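Local coordinates for protein latent form of PPO4 Tyrosinase (Agaricus bisporus var. bisporus H97, PDB 4OUA) that oxidises phenols at a paired copper site, hydroxylating monophenols and converting the resulting diphenols into reactive quinones that feed melanin synthesis, at residues T80-L85 with S233-F238; T219-K224 with D395-T400; L223-N228 with D240-S245; A227-F232 with V299-G304. All coordinates share one frame; numbering follows the deposited sequence.

Interaction 1 (T80-L85 with S233-F238). With NA (sodium ion), chain K; CU1 (copper (I) ion), chain H.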
loop_
_atom_site.group_PDB
_atom_site.type_symbol
_atom_site.label_atom_id
_atom_site.label_comp_id
_atom_site.label_asym_id
_atom_site.label_seq_id
_atom_site.Cartn_x
_atom_site.Cartn_y
_atom_site.Cartn_z
ATOM N N THR B 80 -4.924 -11.446 4.653
ATOM C CA THR B 80 -6.012 -11.596 3.697
ATOM C C THR B 80 -5.805 -10.682 2.499
ATOM O O THR B 80 -5.848 -9.459 2.625
ATOM C CB THR B 80 -7.374 -11.281 4.340
ATOM O OG1 THR B 80 -7.425 -9.894 4.697
ATOM C CG2 THR B 80 -7.586 -12.130 5.583
ATOM N N HIS B 81 -5.583 -11.281 1.334
ATOM C CA HIS B 81 -5.343 -10.511 0.122
ATOM C C HIS B 81 -6.324 -10.903 -0.980
ATOM O O HIS B 81 -6.771 -12.049 -1.048
ATOM C CB HIS B 81 -3.898 -10.701 -0.347
ATOM C CG HIS B 81 -2.881 -10.500 0.737
ATOM N ND1 HIS B 81 -2.448 -11.525 1.549
ATOM C CD2 HIS B 81 -2.223 -9.389 1.148
ATOM C CE1 HIS B 81 -1.563 -11.057 2.413
ATOM N NE2 HIS B 81 -1.409 -9.762 2.190
ATOM N N SER B 82 -6.660 -9.937 -1.831
ATOM C CA SER B 82 -7.589 -10.152 -2.938
ATOM C C SER B 82 -9.006 -10.436 -2.446
ATOM O O SER B 82 -9.741 -11.202 -3.067
ATOM C CB SER B 82 -7.109 -11.300 -3.830
ATOM O OG SER B 82 -5.792 -11.069 -4.298
ATOM N N GLN B 83 -9.386 -9.816 -1.334
ATOM C CA GLN B 83 -10.719 -10.010 -0.773
ATOM C C GLN B 83 -11.180 -8.792 0.024
ATOM O O GLN B 83 -10.451 -7.808 0.147
ATOM C CB GLN B 83 -10.744 -11.260 0.104
ATOM C CG GLN B 83 -9.825 -11.191 1.306
ATOM C CD GLN B 83 -9.520 -12.560 1.872
ATOM O OE1 GLN B 83 -9.038 -13.442 1.161
ATOM N NE2 GLN B 83 -9.810 -12.750 3.153
ATOM N N VAL B 84 -12.391 -8.865 0.569
ATOM C CA VAL B 84 -13.006 -7.718 1.237
ATOM C C VAL B 84 -12.422 -7.426 2.620
ATOM O O VAL B 84 -12.560 -6.314 3.132
ATOM C CB VAL B 84 -14.528 -7.913 1.386
ATOM C CG1 VAL B 84 -15.204 -7.852 0.029
ATOM C CG2 VAL B 84 -14.831 -9.230 2.084
ATOM N N LEU B 85 -11.772 -8.418 3.223
ATOM C CA LEU B 85 -11.226 -8.254 4.568
ATOM C C LEU B 85 -9.824 -7.649 4.563
ATOM O O LEU B 85 -9.222 -7.470 5.620
ATOM C CB LEU B 85 -11.197 -9.596 5.301
ATOM C CG LEU B 85 -12.536 -10.264 5.608
ATOM C CD1 LEU B 85 -12.311 -11.519 6.437
ATOM C CD2 LEU B 85 -13.478 -9.300 6.318
ATOM N N SER B 233 -11.558 -2.146 -1.809
ATOM C CA SER B 233 -10.917 -3.046 -0.858
ATOM C C SER B 233 -9.875 -3.984 -1.469
ATOM O O SER B 233 -8.812 -4.179 -0.884
ATOM C CB SER B 233 -11.976 -3.880 -0.132
ATOM O OG SER B 233 -12.517 -4.871 -0.987
ATOM N N ASN B 234 -10.161 -4.566 -2.631
ATOM C CA ASN B 234 -9.306 -5.644 -3.134
ATOM C C ASN B 234 -8.969 -5.629 -4.632
ATOM O O ASN B 234 -9.334 -4.706 -5.363
ATOM C CB ASN B 234 -9.947 -6.990 -2.790
ATOM C CG ASN B 234 -11.371 -7.111 -3.308
ATOM O OD1 ASN B 234 -11.599 -7.587 -4.422
ATOM N ND2 ASN B 234 -12.335 -6.682 -2.501
ATOM N N HIS B 235 -8.272 -6.679 -5.066
ATOM C CA HIS B 235 -7.792 -6.818 -6.442
ATOM C C HIS B 235 -8.903 -7.048 -7.460
ATOM O O HIS B 235 -8.792 -6.611 -8.606
ATOM C CB HIS B 235 -6.798 -7.978 -6.542
ATOM C CG HIS B 235 -5.447 -7.686 -5.969
ATOM N ND1 HIS B 235 -4.619 -8.671 -5.483
ATOM C CD2 HIS B 235 -4.773 -6.520 -5.823
ATOM C CE1 HIS B 235 -3.495 -8.131 -5.051
ATOM N NE2 HIS B 235 -3.564 -6.823 -5.246
ATOM N N GLY B 236 -9.950 -7.755 -7.036
ATOM C CA GLY B 236 -11.024 -8.206 -7.910
ATOM C C GLY B 236 -11.382 -7.325 -9.091
ATOM O O GLY B 236 -11.546 -6.112 -8.947
ATOM N N GLU B 237 -11.501 -7.937 -10.266
ATOM C CA GLU B 237 -11.864 -7.208 -11.476
ATOM C C GLU B 237 -13.331 -6.790 -11.441
ATOM O O GLU B 237 -14.072 -7.024 -12.396
ATOM C CB GLU B 237 -11.587 -8.053 -12.722
ATOM N N PHE B 238 -13.742 -6.177 -10.335
ATOM C CA PHE B 238 -15.107 -5.690 -10.169
ATOM C C PHE B 238 -15.453 -4.715 -11.290
ATOM O O PHE B 238 -14.750 -3.728 -11.507
ATOM C CB PHE B 238 -15.273 -5.025 -8.799
ATOM C CG PHE B 238 -16.702 -4.729 -8.430
ATOM C CD1 PHE B 238 -17.552 -5.745 -8.019
ATOM C CD2 PHE B 238 -17.187 -3.431 -8.467
ATOM C CE1 PHE B 238 -18.864 -5.472 -7.670
ATOM C CE2 PHE B 238 -18.498 -3.154 -8.118
ATOM C CZ PHE B 238 -19.336 -4.177 -7.720
HETATM NA NA NA K . -12.150 -5.151 -6.623
HETATM CU CU CU1 H . -0.990 -8.608 3.830
HETATM O O HOH W 1 0.240 -6.788 3.033
#
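Ser82 and His235 meet because both side chains leave the backbone on the same rotation, with Ser82 OG (chi1 -56°) and His235 CG (chi1 -75°) each anti to its own carbonyl carbon. The hydroxyl thereby arrives at the edge of the imidazole, near its plane, and Ser82 OG lies 2.9 Å from His235 ND1 in the one clear hydrogen bond between 80-85 and 233-238. Ser82 OG has a second partner in Lys420 NZ, so a lysine and a histidine share this hydroxyl. Beside this bond the contact is packing against backbone. Asn234 leans its CB 3.1 Å from Gln83 O, and its side chain runs alongside that of Val84, both pointing the same way, with Val84 CG1 4.0 Å from Asn234 ND2. Ser233 closes the far end, its OG 3.6 Å from Val84 CA. All the touching residues are buried, and the two segments pass in nearly opposite directions. Each also carries a metal ligand: Gly236 O binds a sodium ion at 2.6 Å, sharing it with Glu230 O, while one residue before Ser82 the imidazole of His81 binds copper through NE2 at 2.0 Å. A water 2.3 Å from the copper ion lies in the plane of the His81 ring, at its edge. Glu247 OE2, on helix 246-258, accepts a hydrogen bond from Ser82 N. His56 and His90 complete the protein ligands of this copper, and a covalent link from His81 CE1 to Cys79 SG tethers the ring, a thioether familiar from the CuA half of the type 3 dicopper centre in fungal tyrosinases.

Interaction 2 (T219-K224 with D395-T400)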
loop_
_atom_site.group_PDB
_atom_site.type_symbol
_atom_site.label_atom_id
_atom_site.label_comp_id
_atom_site.label_asym_id
_atom_site.label_seq_id
_atom_site.Cartn_x
_atom_site.Cartn_y
_atom_site.Cartn_z
ATOM N N THR B 219 -2.708 7.243 -6.081
ATOM C CA THR B 219 -3.183 7.440 -4.719
ATOM C C THR B 219 -4.391 8.370 -4.672
ATOM O O THR B 219 -5.340 8.133 -3.923
ATOM C CB THR B 219 -2.073 8.005 -3.819
ATOM O OG1 THR B 219 -1.010 7.051 -3.721
ATOM C CG2 THR B 219 -2.611 8.298 -2.427
ATOM N N TYR B 220 -4.354 9.429 -5.474
ATOM C CA TYR B 220 -5.453 10.385 -5.525
ATOM C C TYR B 220 -6.735 9.735 -6.034
ATOM O O TYR B 220 -7.760 9.748 -5.352
ATOM C CB TYR B 220 -5.086 11.579 -6.408
ATOM C CG TYR B 220 -6.185 12.610 -6.529
ATOM C CD1 TYR B 220 -6.356 13.587 -5.558
ATOM C CD2 TYR B 220 -7.049 12.608 -7.615
ATOM C CE1 TYR B 220 -7.359 14.532 -5.663
ATOM C CE2 TYR B 220 -8.055 13.551 -7.731
ATOM C CZ TYR B 220 -8.204 14.510 -6.752
ATOM O OH TYR B 220 -9.203 15.448 -6.859
ATOM N N ASN B 221 -6.670 9.165 -7.233
ATOM C CA ASN B 221 -7.832 8.527 -7.844
ATOM C C ASN B 221 -8.348 7.345 -7.032
ATOM O O ASN B 221 -9.528 7.002 -7.100
ATOM C CB ASN B 221 -7.499 8.071 -9.265
ATOM C CG ASN B 221 -7.282 9.232 -10.212
ATOM O OD1 ASN B 221 -6.158 9.698 -10.394
ATOM N ND2 ASN B 221 -8.361 9.709 -10.821
ATOM N N MET B 222 -7.459 6.728 -6.263
ATOM C CA MET B 222 -7.828 5.592 -5.429
ATOM C C MET B 222 -8.687 6.035 -4.247
ATOM O O MET B 222 -9.689 5.398 -3.922
ATOM C CB MET B 222 -6.570 4.866 -4.940
ATOM C CG MET B 222 -6.824 3.709 -3.986
ATOM S SD MET B 222 -7.008 4.227 -2.269
ATOM C CE MET B 222 -5.439 5.045 -1.992
ATOM N N LEU B 223 -8.288 7.131 -3.610
ATOM C CA LEU B 223 -8.979 7.624 -2.423
ATOM C C LEU B 223 -10.338 8.231 -2.743
ATOM O O LEU B 223 -11.296 8.057 -1.990
ATOM C CB LEU B 223 -8.116 8.662 -1.699
ATOM C CG LEU B 223 -6.894 8.141 -0.943
ATOM C CD1 LEU B 223 -5.972 9.288 -0.575
ATOM C CD2 LEU B 223 -7.329 7.381 0.301
ATOM N N LYS B 224 -10.421 8.942 -3.862
ATOM C CA LYS B 224 -11.617 9.713 -4.178
ATOM C C LYS B 224 -12.680 8.916 -4.931
ATOM O O LYS B 224 -13.852 8.937 -4.565
ATOM C CB LYS B 224 -11.245 10.953 -4.994
ATOM C CG LYS B 224 -10.275 11.887 -4.297
ATOM C CD LYS B 224 -10.439 13.319 -4.785
ATOM C CE LYS B 224 -11.774 13.902 -4.346
ATOM N NZ LYS B 224 -11.902 15.345 -4.698
ATOM N N ASP B 395 -9.231 21.021 -12.396
ATOM C CA ASP B 395 -10.601 21.203 -11.933
ATOM C C ASP B 395 -11.258 19.859 -11.634
ATOM O O ASP B 395 -12.186 19.775 -10.829
ATOM C CB ASP B 395 -11.426 21.972 -12.967
ATOM C CG ASP B 395 -11.010 23.428 -13.083
ATOM O OD1 ASP B 395 -10.545 24.001 -12.075
ATOM O OD2 ASP B 395 -11.153 24.000 -14.185
ATOM N N PHE B 396 -10.767 18.809 -12.286
ATOM C CA PHE B 396 -11.320 17.470 -12.117
ATOM C C PHE B 396 -10.511 16.636 -11.127
ATOM O O PHE B 396 -11.057 15.766 -10.447
ATOM C CB PHE B 396 -11.391 16.747 -13.465
ATOM C CG PHE B 396 -12.491 17.237 -14.361
ATOM C CD1 PHE B 396 -13.712 16.583 -14.403
ATOM C CD2 PHE B 396 -12.305 18.353 -15.160
ATOM C CE1 PHE B 396 -14.727 17.031 -15.227
ATOM C CE2 PHE B 396 -13.317 18.807 -15.986
ATOM C CZ PHE B 396 -14.530 18.145 -16.020
ATOM N N LYS B 397 -9.211 16.905 -11.053
ATOM C CA LYS B 397 -8.318 16.126 -10.202
ATOM C C LYS B 397 -7.538 17.008 -9.230
ATOM O O LYS B 397 -6.409 16.687 -8.858
ATOM C CB LYS B 397 -7.350 15.310 -11.060
ATOM C CG LYS B 397 -8.030 14.418 -12.086
ATOM C CD LYS B 397 -8.956 13.415 -11.418
ATOM C CE LYS B 397 -9.674 12.550 -12.444
ATOM N NZ LYS B 397 -8.724 11.766 -13.282
ATOM N N GLY B 398 -8.145 18.119 -8.822
ATOM C CA GLY B 398 -7.522 19.032 -7.880
ATOM C C GLY B 398 -8.518 20.040 -7.337
ATOM O O GLY B 398 -9.726 19.801 -7.362
ATOM N N VAL B 399 -8.015 21.168 -6.843
ATOM C CA VAL B 399 -8.880 22.238 -6.360
ATOM C C VAL B 399 -9.667 22.836 -7.522
ATOM O O VAL B 399 -9.091 23.218 -8.541
ATOM C CB VAL B 399 -8.079 23.350 -5.653
ATOM C CG1 VAL B 399 -6.953 23.850 -6.546
ATOM C CG2 VAL B 399 -9.001 24.492 -5.249
ATOM N N THR B 400 -10.987 22.906 -7.369
ATOM C CA THR B 400 -11.857 23.385 -8.439
ATOM C C THR B 400 -12.319 24.822 -8.225
ATOM O O THR B 400 -12.880 25.154 -7.180
ATOM C CB THR B 400 -13.107 22.499 -8.593
ATOM O OG1 THR B 400 -12.722 21.194 -9.039
ATOM C CG2 THR B 400 -14.068 23.111 -9.601
#
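The ring of Tyr220 is sandwiched between a carbonyl and a lysine chain. Over one face stands Lys397 O, 3.5 Å above the plane and displaced toward the rim; over the opposite face, one helical turn on, lies Lys224 CG at 4.1 Å, likewise off-centre. The side of the ring bearing CE2 meets the lysine itself, with Tyr220 CE2 3.6 Å from Lys397 CA and 3.8 Å from Lys397 CD. This reach depends on Tyr220 setting CG anti to its own nitrogen (chi1 179°), which sends the phenol straight out from helix 212-224 to the end of helix 388-397. There the hydroxyl comes close to the backbone, Tyr220 OH lying 3.3 Å from Lys397 C, but it makes no hydrogen bond with Gly398 N. Its hydrogen bond is with Asp374 OD1, an oxygen that also forms a salt bridge with Lys224 NZ. The Lys397 chain is kinked at its second and fourth torsions, and crosses Asn221 at about a right angle. The ammonium finds its counter-charge in Asp411, with a longer, weak ion pair to Asp479. Asp374 and Asp411 thus probably keep the buried charges at this junction balanced. The side of helix 212-224, in the tyrosinase domain, packs in this way on the C-terminal end of helix 388-397, whose Phe396 leans on Leu407 and Met409 of strand 407-419, in the antiparallel sheet of the C-terminal part still attached in this latent enzyme.

Interaction 3 (L223-N228 with D240-S245)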
loop_
_atom_site.group_PDB
_atom_site.type_symbol
_atom_site.label_atom_id
_atom_site.label_comp_id
_atom_site.label_asym_id
_atom_site.label_seq_id
_atom_site.Cartn_x
_atom_site.Cartn_y
_atom_site.Cartn_z
ATOM N N LEU B 223 -8.288 7.131 -3.610
ATOM C CA LEU B 223 -8.979 7.624 -2.423
ATOM C C LEU B 223 -10.338 8.231 -2.743
ATOM O O LEU B 223 -11.296 8.057 -1.990
ATOM C CB LEU B 223 -8.116 8.662 -1.699
ATOM C CG LEU B 223 -6.894 8.141 -0.943
ATOM C CD1 LEU B 223 -5.972 9.288 -0.575
ATOM C CD2 LEU B 223 -7.329 7.381 0.301
ATOM N N LYS B 224 -10.421 8.942 -3.862
ATOM C CA LYS B 224 -11.617 9.713 -4.178
ATOM C C LYS B 224 -12.680 8.916 -4.931
ATOM O O LYS B 224 -13.852 8.937 -4.565
ATOM C CB LYS B 224 -11.245 10.953 -4.994
ATOM C CG LYS B 224 -10.275 11.887 -4.297
ATOM C CD LYS B 224 -10.439 13.319 -4.785
ATOM C CE LYS B 224 -11.774 13.902 -4.346
ATOM N NZ LYS B 224 -11.902 15.345 -4.698
ATOM N N PHE B 225 -12.264 8.210 -5.977
ATOM C CA PHE B 225 -13.209 7.646 -6.936
ATOM C C PHE B 225 -13.500 6.160 -6.716
ATOM O O PHE B 225 -13.622 5.392 -7.668
ATOM C CB PHE B 225 -12.687 7.881 -8.352
ATOM C CG PHE B 225 -12.345 9.317 -8.629
ATOM C CD1 PHE B 225 -13.111 10.338 -8.089
ATOM C CD2 PHE B 225 -11.247 9.649 -9.405
ATOM C CE1 PHE B 225 -12.801 11.662 -8.332
ATOM C CE2 PHE B 225 -10.929 10.973 -9.650
ATOM C CZ PHE B 225 -11.708 11.980 -9.112
ATOM N N ASN B 226 -13.617 5.767 -5.452
ATOM C CA ASN B 226 -14.087 4.433 -5.095
ATOM C C ASN B 226 -15.293 4.548 -4.169
ATOM O O ASN B 226 -15.152 4.889 -2.995
ATOM C CB ASN B 226 -12.974 3.619 -4.432
ATOM C CG ASN B 226 -11.876 3.225 -5.406
ATOM O OD1 ASN B 226 -12.131 2.993 -6.588
ATOM N ND2 ASN B 226 -10.645 3.144 -4.912
ATOM N N ALA B 227 -16.479 4.269 -4.700
ATOM C CA ALA B 227 -17.719 4.544 -3.979
ATOM C C ALA B 227 -18.317 3.312 -3.306
ATOM O O ALA B 227 -19.291 3.422 -2.559
ATOM C CB ALA B 227 -18.736 5.166 -4.924
ATOM N N ASN B 228 -17.744 2.142 -3.569
ATOM C CA ASN B 228 -18.202 0.917 -2.919
ATOM C C ASN B 228 -17.029 0.074 -2.432
ATOM O O ASN B 228 -15.892 0.269 -2.860
ATOM C CB ASN B 228 -19.088 0.101 -3.865
ATOM C CG ASN B 228 -18.337 -0.412 -5.076
ATOM O OD1 ASN B 228 -17.702 -1.464 -5.026
ATOM N ND2 ASN B 228 -18.415 0.327 -6.177
ATOM N N ASP B 240 -17.233 -1.907 -13.792
ATOM C CA ASP B 240 -17.627 -0.510 -13.634
ATOM C C ASP B 240 -16.720 0.240 -12.659
ATOM O O ASP B 240 -17.163 1.150 -11.962
ATOM C CB ASP B 240 -19.084 -0.417 -13.175
ATOM C CG ASP B 240 -20.044 -1.076 -14.149
ATOM O OD1 ASP B 240 -20.965 -1.787 -13.692
ATOM O OD2 ASP B 240 -19.877 -0.884 -15.374
ATOM N N THR B 241 -15.448 -0.146 -12.620
ATOM C CA THR B 241 -14.454 0.556 -11.813
ATOM C C THR B 241 -13.527 1.365 -12.712
ATOM O O THR B 241 -13.231 0.953 -13.837
ATOM C CB THR B 241 -13.620 -0.415 -10.958
ATOM O OG1 THR B 241 -13.007 -1.392 -11.807
ATOM C CG2 THR B 241 -14.504 -1.118 -9.940
ATOM N N HIS B 242 -13.071 2.513 -12.217
ATOM C CA HIS B 242 -12.270 3.424 -13.028
ATOM C C HIS B 242 -11.011 3.904 -12.313
ATOM O O HIS B 242 -10.279 4.751 -12.828
ATOM C CB HIS B 242 -13.115 4.626 -13.450
ATOM C CG HIS B 242 -13.891 5.245 -12.329
ATOM N ND1 HIS B 242 -15.089 4.729 -11.881
ATOM C CD2 HIS B 242 -13.645 6.339 -11.569
ATOM C CE1 HIS B 242 -15.545 5.477 -10.892
ATOM N NE2 HIS B 242 -14.689 6.459 -10.683
ATOM N N ALA B 243 -10.759 3.361 -11.128
ATOM C CA ALA B 243 -9.590 3.747 -10.351
ATOM C C ALA B 243 -9.006 2.552 -9.608
ATOM O O ALA B 243 -9.685 1.549 -9.391
ATOM C CB ALA B 243 -9.945 4.855 -9.376
ATOM N N ASN B 244 -7.741 2.663 -9.221
ATOM C CA ASN B 244 -7.083 1.600 -8.478
ATOM C C ASN B 244 -7.735 1.368 -7.124
ATOM O O ASN B 244 -8.228 2.304 -6.493
ATOM C CB ASN B 244 -5.602 1.919 -8.285
ATOM C CG ASN B 244 -4.818 1.839 -9.572
ATOM O OD1 ASN B 244 -4.443 0.754 -10.014
ATOM N ND2 ASN B 244 -4.556 2.991 -10.179
ATOM N N SER B 245 -7.738 0.116 -6.684
ATOM C CA SER B 245 -8.209 -0.218 -5.349
ATOM C C SER B 245 -7.122 0.104 -4.334
ATOM O O SER B 245 -5.972 0.338 -4.704
ATOM C CB SER B 245 -8.598 -1.694 -5.264
ATOM O OG SER B 245 -7.517 -2.525 -5.652
#
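Asn226 reaches across to the backbone of Asn244 with a nearly straight hydrogen bond, Asn226 ND2 to Asn244 O, 3.0 Å long with an N-H...O angle of 173°. Its CG, anti to the carbonyl carbon (chi1 -70°), carries the amide nearer to 240-245 than the CB direction alone would. The acceptor lies almost in the plane of the Asn226 amide, whereas the donor is tilted 25° from the plane of the carbonyl it meets. Next to this bond Phe225 CB makes an apolar contact with Ala243 CB at 4.2 Å. His242 NE2 lies beside Phe225 CB, close to Phe225 O as well but at too poor an angle for a hydrogen bond. The geometry belongs to a helix end packed on a helix start: Phe225 is the first residue to leave helix 212-224, and Ser245 is the N-cap of helix 246-258, from which two copper B ligands, His250 and His254, project. Ser245 OG caps Ala248 N and also bonds to Asn234 O. In the second shell Asn226 O accepts from Trp292 NE1, which probably steadies the backbone there. The Phe225 ring swings away from 240-245, with Lys224 CB 3.6 Å above one face. Asn244 OD1 accepts from Phe475 N, in strand 471-477.

Interaction 4 (A227-F232 with V299-G304). With NA (sodium ion), chain K.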
loop_
_atom_site.group_PDB
_atom_site.type_symbol
_atom_site.label_atom_id
_atom_site.label_comp_id
_atom_site.label_asym_id
_atom_site.label_seq_id
_atom_site.Cartn_x
_atom_site.Cartn_y
_atom_site.Cartn_z
ATOM N N ALA B 227 -16.479 4.269 -4.700
ATOM C CA ALA B 227 -17.719 4.544 -3.979
ATOM C C ALA B 227 -18.317 3.312 -3.306
ATOM O O ALA B 227 -19.291 3.422 -2.559
ATOM C CB ALA B 227 -18.736 5.166 -4.924
ATOM N N ASN B 228 -17.744 2.142 -3.569
ATOM C CA ASN B 228 -18.202 0.917 -2.919
ATOM C C ASN B 228 -17.029 0.074 -2.432
ATOM O O ASN B 228 -15.892 0.269 -2.860
ATOM C CB ASN B 228 -19.088 0.101 -3.865
ATOM C CG ASN B 228 -18.337 -0.412 -5.076
ATOM O OD1 ASN B 228 -17.702 -1.464 -5.026
ATOM N ND2 ASN B 228 -18.415 0.327 -6.177
ATOM N N TRP B 229 -17.309 -0.865 -1.534
ATOM C CA TRP B 229 -16.257 -1.634 -0.880
ATOM C C TRP B 229 -15.474 -2.525 -1.842
ATOM O O TRP B 229 -14.255 -2.637 -1.733
ATOM C CB TRP B 229 -16.848 -2.490 0.243
ATOM C CG TRP B 229 -15.805 -3.138 1.097
ATOM C CD1 TRP B 229 -15.386 -4.435 1.038
ATOM C CD2 TRP B 229 -15.034 -2.514 2.131
ATOM N NE1 TRP B 229 -14.406 -4.659 1.976
ATOM C CE2 TRP B 229 -14.172 -3.495 2.660
ATOM C CE3 TRP B 229 -14.992 -1.220 2.662
ATOM C CZ2 TRP B 229 -13.278 -3.225 3.695
ATOM C CZ3 TRP B 229 -14.102 -0.953 3.689
ATOM C CH2 TRP B 229 -13.257 -1.951 4.193
ATOM N N GLU B 230 -16.173 -3.159 -2.780
ATOM C CA GLU B 230 -15.536 -4.090 -3.709
ATOM C C GLU B 230 -14.502 -3.406 -4.603
ATOM O O GLU B 230 -13.484 -4.002 -4.957
ATOM C CB GLU B 230 -16.592 -4.785 -4.575
ATOM C CG GLU B 230 -17.281 -5.961 -3.897
ATOM C CD GLU B 230 -16.363 -7.160 -3.734
ATOM O OE1 GLU B 230 -15.254 -7.148 -4.311
ATOM O OE2 GLU B 230 -16.753 -8.117 -3.029
ATOM N N ALA B 231 -14.768 -2.155 -4.962
ATOM C CA ALA B 231 -13.886 -1.411 -5.854
ATOM C C ALA B 231 -12.701 -0.810 -5.106
ATOM O O ALA B 231 -11.681 -0.472 -5.710
ATOM C CB ALA B 231 -14.663 -0.320 -6.569
ATOM N N PHE B 232 -12.842 -0.686 -3.790
ATOM C CA PHE B 232 -11.838 -0.023 -2.964
ATOM C C PHE B 232 -10.983 -1.000 -2.161
ATOM O O PHE B 232 -9.820 -0.724 -1.870
ATOM C CB PHE B 232 -12.517 0.965 -2.010
ATOM C CG PHE B 232 -11.606 1.503 -0.942
ATOM C CD1 PHE B 232 -10.795 2.598 -1.190
ATOM C CD2 PHE B 232 -11.561 0.915 0.312
ATOM C CE1 PHE B 232 -9.955 3.092 -0.209
ATOM C CE2 PHE B 232 -10.724 1.407 1.296
ATOM C CZ PHE B 232 -9.922 2.497 1.036
ATOM N N VAL B 299 -20.099 3.576 4.266
ATOM C CA VAL B 299 -19.627 2.505 3.397
ATOM C C VAL B 299 -18.581 1.664 4.120
ATOM O O VAL B 299 -17.537 2.173 4.529
ATOM C CB VAL B 299 -19.022 3.053 2.093
ATOM C CG1 VAL B 299 -18.710 1.914 1.137
ATOM C CG2 VAL B 299 -19.970 4.049 1.447
ATOM N N TRP B 300 -18.863 0.375 4.279
ATOM C CA TRP B 300 -17.952 -0.515 4.986
ATOM C C TRP B 300 -17.892 -1.883 4.309
ATOM O O TRP B 300 -18.220 -2.015 3.132
ATOM C CB TRP B 300 -18.375 -0.649 6.451
ATOM C CG TRP B 300 -17.254 -1.028 7.376
ATOM C CD1 TRP B 300 -17.259 -2.033 8.301
ATOM C CD2 TRP B 300 -15.962 -0.415 7.457
ATOM N NE1 TRP B 300 -16.054 -2.076 8.957
ATOM C CE2 TRP B 300 -15.239 -1.094 8.455
ATOM C CE3 TRP B 300 -15.349 0.646 6.783
ATOM C CZ2 TRP B 300 -13.933 -0.749 8.799
ATOM C CZ3 TRP B 300 -14.054 0.988 7.125
ATOM C CH2 TRP B 300 -13.359 0.292 8.123
ATOM N N VAL B 301 -17.472 -2.896 5.059
ATOM C CA VAL B 301 -17.257 -4.231 4.508
ATOM C C VAL B 301 -18.532 -4.862 3.957
ATOM O O VAL B 301 -19.565 -4.890 4.622
ATOM C CB VAL B 301 -16.663 -5.180 5.564
ATOM C CG1 VAL B 301 -16.368 -6.539 4.947
ATOM C CG2 VAL B 301 -15.406 -4.578 6.168
ATOM N N THR B 302 -18.445 -5.365 2.730
ATOM C CA THR B 302 -19.541 -6.101 2.117
ATOM C C THR B 302 -19.191 -7.584 2.078
ATOM O O THR B 302 -18.041 -7.958 2.304
ATOM C CB THR B 302 -19.838 -5.603 0.691
ATOM O OG1 THR B 302 -18.714 -5.874 -0.156
ATOM C CG2 THR B 302 -20.119 -4.108 0.695
ATOM N N GLN B 303 -20.175 -8.427 1.788
ATOM C CA GLN B 303 -19.932 -9.863 1.756
ATOM C C GLN B 303 -19.144 -10.259 0.511
ATOM O O GLN B 303 -19.367 -9.726 -0.575
ATOM C CB GLN B 303 -21.249 -10.636 1.822
ATOM C CG GLN B 303 -21.067 -12.137 1.958
ATOM C CD GLN B 303 -22.226 -12.805 2.672
ATOM O OE1 GLN B 303 -23.074 -12.136 3.263
ATOM N NE2 GLN B 303 -22.267 -14.133 2.623
ATOM N N GLY B 304 -18.213 -11.191 0.683
ATOM C CA GLY B 304 -17.376 -11.653 -0.408
ATOM C C GLY B 304 -16.738 -12.994 -0.105
ATOM O O GLY B 304 -16.743 -13.442 1.041
HETATM NA NA NA K . -12.150 -5.151 -6.623
#
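The indole of Trp229 packs beneath the backbone of Trp300 and Val301 and gives its N-H to the carbonyl oxygen of Val84. Set anti to its own backbone nitrogen (chi1 -171°), the ring extends from the first turn of helix 229-233 and lies flat under the passing loop. Val301 CA sits 3.6 Å above the centroid of the five-membered ring of Trp229 and only 8° off its normal, a CH-pi contact, while Trp300 C covers the rim of the same face. The methyl Val301 CG2 lies 3.5 Å from Trp229 CZ2 and also rests on a face of the Trp300 ring. The two indoles run side by side, their six-membered rings 5.1 Å apart between centroids and their planes at an oblique 57°. Trp300 NE1 has its own partner in Ser338 O. At the margins Val299 CG1 packs on the backbone of Ala227 and Asn228, and Thr302 CG2 on Trp229 CB. The short helix is fixed separately: Asn228 OD1 caps Ala231 N at 3.0 Å, and Glu230 O binds a sodium ion at 2.4 Å. With no hydrogen bond between 227-232 and 299-304, the loop is held by dispersion and CH-pi forces, and the indole N-H of Trp229 is satisfied by a third part of the chain.

The four contacts show how chemistry follows position within one fold. Interactions 1, 2 and 3 are buried, interaction 4 is nearer the surface; yet 4 is the most aromatic, and 1 and 3 each have one clear cross-segment hydrogen bond. Interaction 2, without a clear one, sends its buried charges to aspartates outside it. Interactions 2 and 3 share Leu223 and Lys224, the last residues of helix 212-224, and 3 and 4 share Ala227 and Asn228 before helix 229-233. Interactions 1 and 4 supply one oxygen each to the same sodium ion and also meet where Val84 receives the Trp229 N-H. Of the four, interaction 1 alone includes a copper ligand.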